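Local coordinates for protein ORF48 (Lactococcus phage TP901-1, PDB 3U6X) that forms part of the tail baseplate of the phage, where it meets the protein BPP, and probably takes part in host adhesion, at residues F4-S10 against A95-Y101; V16-K22 against T85-K91. All blocks are in the same frame, centred on the assembly; numbering follows the deposited sequence.

Interaction 1 of 2, residues F4-S10 against A95-Y101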
# COMPACT_ATOMS: atom_id res chain seq x y z
N PHE V 4 -21.38 53.04 20.17
CA PHE V 4 -22.19 51.82 20.11
C PHE V 4 -21.47 50.67 20.80
O PHE V 4 -20.24 50.58 20.74
CB PHE V 4 -22.45 51.45 18.65
CG PHE V 4 -23.69 50.63 18.41
CD1 PHE V 4 -24.93 51.25 18.23
CD2 PHE V 4 -23.63 49.25 18.31
CE1 PHE V 4 -26.09 50.49 18.00
CE2 PHE V 4 -24.79 48.49 18.08
CZ PHE V 4 -26.00 49.12 17.93
N VAL V 5 -22.23 49.77 21.44
CA VAL V 5 -21.67 48.64 22.19
C VAL V 5 -22.04 47.32 21.53
O VAL V 5 -23.22 47.05 21.30
CB VAL V 5 -22.08 48.63 23.70
CG1 VAL V 5 -21.42 47.47 24.43
CG2 VAL V 5 -21.74 49.93 24.41
N LEU V 6 -21.03 46.49 21.26
CA LEU V 6 -21.24 45.17 20.71
C LEU V 6 -20.78 44.14 21.72
O LEU V 6 -19.59 44.05 22.04
CB LEU V 6 -20.51 44.96 19.39
CG LEU V 6 -20.80 45.92 18.25
CD1 LEU V 6 -19.80 45.71 17.12
CD2 LEU V 6 -22.22 45.76 17.72
N GLU V 7 -21.75 43.38 22.25
CA GLU V 7 -21.48 42.30 23.19
C GLU V 7 -21.10 41.09 22.35
O GLU V 7 -21.69 40.90 21.28
CB GLU V 7 -22.69 42.03 24.10
CG GLU V 7 -22.85 43.06 25.22
CD GLU V 7 -23.93 42.82 26.27
OE1 GLU V 7 -24.19 43.77 27.05
OE2 GLU V 7 -24.51 41.71 26.32
N HIS V 8 -20.08 40.34 22.75
CA HIS V 8 -19.62 39.19 21.95
C HIS V 8 -19.23 37.93 22.73
O HIS V 8 -19.23 37.93 23.96
CB HIS V 8 -18.51 39.62 21.00
CG HIS V 8 -17.28 40.13 21.68
ND1 HIS V 8 -16.28 39.28 22.08
CD2 HIS V 8 -16.95 41.39 22.04
CE1 HIS V 8 -15.37 40.04 22.68
NE2 HIS V 8 -15.72 41.31 22.67
N ASP V 9 -18.91 36.83 22.02
CA ASP V 9 -18.56 35.54 22.65
C ASP V 9 -17.07 35.28 22.87
O ASP V 9 -16.72 34.24 23.45
CB ASP V 9 -19.20 34.37 21.88
CG ASP V 9 -18.80 34.20 20.41
OD1 ASP V 9 -19.44 33.37 19.71
OD2 ASP V 9 -17.83 34.88 19.97
N SER V 10 -16.19 36.18 22.41
CA SER V 10 -14.75 36.02 22.55
C SER V 10 -14.22 36.51 23.89
O SER V 10 -14.73 37.45 24.49
CB SER V 10 -14.01 36.75 21.44
OG SER V 10 -12.61 36.54 21.51
N ALA V 95 -15.36 36.24 16.08
CA ALA V 95 -16.34 36.17 17.18
C ALA V 95 -17.70 36.48 16.67
O ALA V 95 -17.82 36.96 15.55
CB ALA V 95 -15.97 37.13 18.30
N LYS V 96 -18.73 36.17 17.46
CA LYS V 96 -20.13 36.44 17.12
C LYS V 96 -20.66 37.56 18.00
O LYS V 96 -20.35 37.59 19.19
CB LYS V 96 -20.98 35.19 17.36
CG LYS V 96 -20.82 34.09 16.33
CD LYS V 96 -22.01 33.16 16.40
CE LYS V 96 -22.30 32.51 15.08
NZ LYS V 96 -22.06 31.05 15.15
N ILE V 97 -21.47 38.47 17.42
CA ILE V 97 -22.11 39.53 18.21
C ILE V 97 -23.31 38.86 18.89
O ILE V 97 -24.03 38.10 18.24
CB ILE V 97 -22.52 40.77 17.36
CG1 ILE V 97 -21.31 41.32 16.58
CG2 ILE V 97 -23.14 41.87 18.24
CD1 ILE V 97 -21.63 41.93 15.26
N THR V 98 -23.47 39.08 20.19
CA THR V 98 -24.57 38.50 20.95
C THR V 98 -25.65 39.54 21.27
O THR V 98 -26.82 39.17 21.47
CB THR V 98 -24.05 37.73 22.19
OG1 THR V 98 -23.54 38.64 23.17
CG2 THR V 98 -23.01 36.68 21.82
N LYS V 99 -25.27 40.84 21.31
CA LYS V 99 -26.15 41.98 21.60
C LYS V 99 -25.46 43.25 21.13
O LYS V 99 -24.24 43.36 21.21
CB LYS V 99 -26.42 42.08 23.11
CG LYS V 99 -27.69 42.83 23.48
CD LYS V 99 -27.87 43.03 25.00
CE LYS V 99 -28.01 41.76 25.82
NZ LYS V 99 -29.02 40.82 25.26
N GLY V 100 -26.26 44.19 20.65
CA GLY V 100 -25.80 45.50 20.24
C GLY V 100 -26.75 46.60 20.67
O GLY V 100 -27.96 46.43 20.56
N TYR V 101 -26.20 47.71 21.18
CA TYR V 101 -26.99 48.85 21.67
C TYR V 101 -26.12 50.12 21.75
O TYR V 101 -24.89 50.01 21.85
CB TYR V 101 -27.62 48.54 23.06
CG TYR V 101 -26.64 48.00 24.08
CD1 TYR V 101 -25.89 48.85 24.88
CD2 TYR V 101 -26.43 46.63 24.22
CE1 TYR V 101 -24.95 48.36 25.79
CE2 TYR V 101 -25.48 46.13 25.11
CZ TYR V 101 -24.74 47.00 25.88
OH TYR V 101 -23.81 46.52 26.78
O HOH W 1 -21.84 37.78 25.09

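Interaction 2 of 2, residues V16-K22 against T85-K91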
# COMPACT_ATOMS: atom_id res chain seq x y z
N VAL V 16 -13.42 45.02 14.64
CA VAL V 16 -14.74 45.43 14.18
C VAL V 16 -14.53 46.41 13.03
O VAL V 16 -13.70 47.32 13.12
CB VAL V 16 -15.62 46.03 15.32
CG1 VAL V 16 -16.99 46.48 14.81
CG2 VAL V 16 -15.81 45.03 16.46
N LYS V 17 -15.27 46.18 11.94
CA LYS V 17 -15.26 47.04 10.76
C LYS V 17 -16.69 47.48 10.48
O LYS V 17 -17.62 46.66 10.45
CB LYS V 17 -14.61 46.33 9.58
CG LYS V 17 -13.10 46.42 9.58
CD LYS V 17 -12.50 45.29 8.72
CE LYS V 17 -11.00 45.39 8.61
NZ LYS V 17 -10.45 44.20 7.91
N VAL V 18 -16.87 48.81 10.36
CA VAL V 18 -18.18 49.43 10.17
C VAL V 18 -18.27 50.03 8.78
O VAL V 18 -17.31 50.67 8.34
CB VAL V 18 -18.52 50.45 11.29
CG1 VAL V 18 -19.94 51.00 11.13
CG2 VAL V 18 -18.35 49.84 12.67
N THR V 19 -19.42 49.81 8.10
CA THR V 19 -19.76 50.31 6.77
C THR V 19 -21.15 50.98 6.75
O THR V 19 -22.05 50.60 7.51
CB THR V 19 -19.60 49.24 5.68
OG1 THR V 19 -20.33 48.07 6.03
CG2 THR V 19 -18.17 48.91 5.38
N SER V 20 -21.32 51.96 5.87
CA SER V 20 -22.54 52.74 5.68
C SER V 20 -22.96 52.65 4.22
O SER V 20 -22.14 52.88 3.32
CB SER V 20 -22.29 54.20 6.05
OG SER V 20 -23.47 54.97 5.95
N TYR V 21 -24.21 52.29 3.98
CA TYR V 21 -24.77 52.16 2.63
C TYR V 21 -26.29 52.30 2.63
O TYR V 21 -26.96 52.07 3.64
CB TYR V 21 -24.32 50.85 1.93
CG TYR V 21 -24.51 49.60 2.78
CD1 TYR V 21 -23.50 49.16 3.63
CD2 TYR V 21 -25.70 48.88 2.74
CE1 TYR V 21 -23.69 48.06 4.45
CE2 TYR V 21 -25.89 47.76 3.54
CZ TYR V 21 -24.88 47.36 4.41
OH TYR V 21 -25.07 46.25 5.19
N LYS V 22 -26.82 52.68 1.46
CA LYS V 22 -28.21 52.95 1.16
C LYS V 22 -28.73 51.96 0.09
O LYS V 22 -27.97 51.51 -0.78
CB LYS V 22 -28.29 54.40 0.61
CG LYS V 22 -29.68 55.02 0.55
CD LYS V 22 -29.66 56.48 0.10
CE LYS V 22 -29.42 57.45 1.24
NZ LYS V 22 -30.07 58.77 1.01
N THR V 85 -34.12 53.17 4.18
CA THR V 85 -33.18 52.78 3.13
C THR V 85 -31.73 52.78 3.60
O THR V 85 -30.86 52.26 2.90
CB THR V 85 -33.32 53.70 1.89
OG1 THR V 85 -32.85 55.03 2.17
CG2 THR V 85 -34.73 53.74 1.35
N GLN V 86 -31.45 53.39 4.76
CA GLN V 86 -30.10 53.54 5.31
C GLN V 86 -29.71 52.42 6.27
O GLN V 86 -30.47 52.08 7.18
CB GLN V 86 -29.95 54.94 5.95
CG GLN V 86 -28.55 55.31 6.46
CD GLN V 86 -27.44 55.37 5.44
OE1 GLN V 86 -27.65 55.73 4.26
NE2 GLN V 86 -26.22 55.06 5.93
N VAL V 87 -28.52 51.84 6.04
CA VAL V 87 -27.97 50.76 6.85
C VAL V 87 -26.58 51.14 7.38
O VAL V 87 -25.78 51.74 6.66
CB VAL V 87 -27.93 49.39 6.10
CG1 VAL V 87 -27.34 48.28 6.97
CG2 VAL V 87 -29.30 48.97 5.57
N LEU V 88 -26.34 50.83 8.67
CA LEU V 88 -25.07 50.92 9.38
C LEU V 88 -24.71 49.44 9.74
O LEU V 88 -25.42 48.77 10.50
CB LEU V 88 -25.17 51.81 10.63
CG LEU V 88 -23.84 52.21 11.30
CD1 LEU V 88 -22.99 53.12 10.38
CD2 LEU V 88 -24.10 52.91 12.62
N CYS V 89 -23.67 48.91 9.08
CA CYS V 89 -23.25 47.51 9.17
C CYS V 89 -22.02 47.32 10.05
O CYS V 89 -20.99 47.96 9.83
CB CYS V 89 -23.03 46.97 7.76
SG CYS V 89 -22.43 45.27 7.67
N PHE V 90 -22.12 46.40 11.02
CA PHE V 90 -21.03 46.07 11.94
C PHE V 90 -20.58 44.65 11.65
O PHE V 90 -21.38 43.73 11.75
CB PHE V 90 -21.48 46.20 13.42
CG PHE V 90 -21.87 47.59 13.86
CD1 PHE V 90 -20.97 48.40 14.55
CD2 PHE V 90 -23.15 48.09 13.61
CE1 PHE V 90 -21.34 49.68 14.96
CE2 PHE V 90 -23.52 49.37 14.02
CZ PHE V 90 -22.61 50.16 14.70
N LYS V 91 -19.32 44.48 11.22
CA LYS V 91 -18.77 43.16 10.91
C LYS V 91 -17.66 42.84 11.88
O LYS V 91 -16.68 43.57 11.96
CB LYS V 91 -18.26 43.05 9.45
CG LYS V 91 -19.34 42.97 8.35
CD LYS V 91 -20.05 41.63 8.32
CE LYS V 91 -20.50 41.14 6.97
NZ LYS V 91 -21.48 42.02 6.30
O HOH W 2 -19.18 46.45 7.93

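Interaction 1 of 2, residues F4-S10 against A95-Y101
F4 CE2 comes 3.5 Å from Y101 N. V5 pairs with Y101 in the antiparallel ladder: V5 N donates to Y101 O at 2.7 Å, and Y101 N returns a bond to V5 O at 3.1 Å. On the face shared by V5, E7 and Y101, V5 CB sits over the tyrosine ring, a CH-pi contact 4.0 Å from its centroid. L6 pairs with G100 and turns to the other face, where L6 CD2 meets I97 CG2 at 4.0 Å. Strand 97-102 is outermost in this chain's sheet, and L6 and I97 face inward onto L79 of strand 78-83. E7 marks a classic beta bulge. E7 N donates to K99 O (2.7 Å), while E7 O accepts from T98 N (2.8 Å), so T98 and K99 both face E7, and the register shifts by one before H8. Y101 OH also donates to E7 OE1 at 2.8 Å. H8 then pairs with I97, and a water bridges H8 O and T98 OG1. Beyond the strand, D9 OD2 accepts from K96 N at 3.0 Å.

Interaction 2 of 2, residues V16-K22 against T85-K91
Strands 16-22 and 86-91 pair antiparallel in the immunoglobulin-like domain, with a regular register from K17-K91 to K22-Q86. Y21 has the most surface buried here. Its side chain (chi1 p) reaches across to the neighbouring strand: Y21 CE2 lies 3.7 Å from V87 CB, and Y21 CE1 lies 3.5 Å from C89 CB. Y21 OH hydrogen-bonds to the backbone of the BPP chain, so this face of the sheet meets the partner protein. In the backbone, Y21 N donates to V87 O (3.2 Å) and V87 N to Y21 O (2.9 Å). C89 is next in buried area and pairs with T19. C89 N donates to T19 O at 2.8 Å, and T19 N to C89 O at 3.0 Å. V18 belongs to the other face, inside the domain. V18 CG2 is 3.5 Å from F90 CD1, and V18 CG1 is 3.8 Å from L88 CD1. One water donates to K17 O and C89 O, both at 3.0 Å, and lies 2.7 Å from T19 OG1 in a further hydrogen bond.

How the interactions relate
The two interactions lie in one continuous antiparallel sheet, with centres about 15 Å apart. Strands 43-53 and 56-60 come between 16-22 and 3-8, yet the sheet curls so that the two pairings face each other, consistent with an immunoglobulin-like fold. Interaction 2 is nested inside the chain loop that interaction 1 closes. Strand 3-8 is followed by 16-22, and strand 86-92 by 97-102, so each connection leads from one pairing to the other. They meet in a shared apolar core. L6 CD1 packs 3.7 Å from V16 CG1 and 3.9 Å from F90 CD1. F4 and F90 stack their rings, with F4 CD2 3.9 Å from F90 CZ. Interaction 2 reaches BPP, while no other protein chain touches interaction 1.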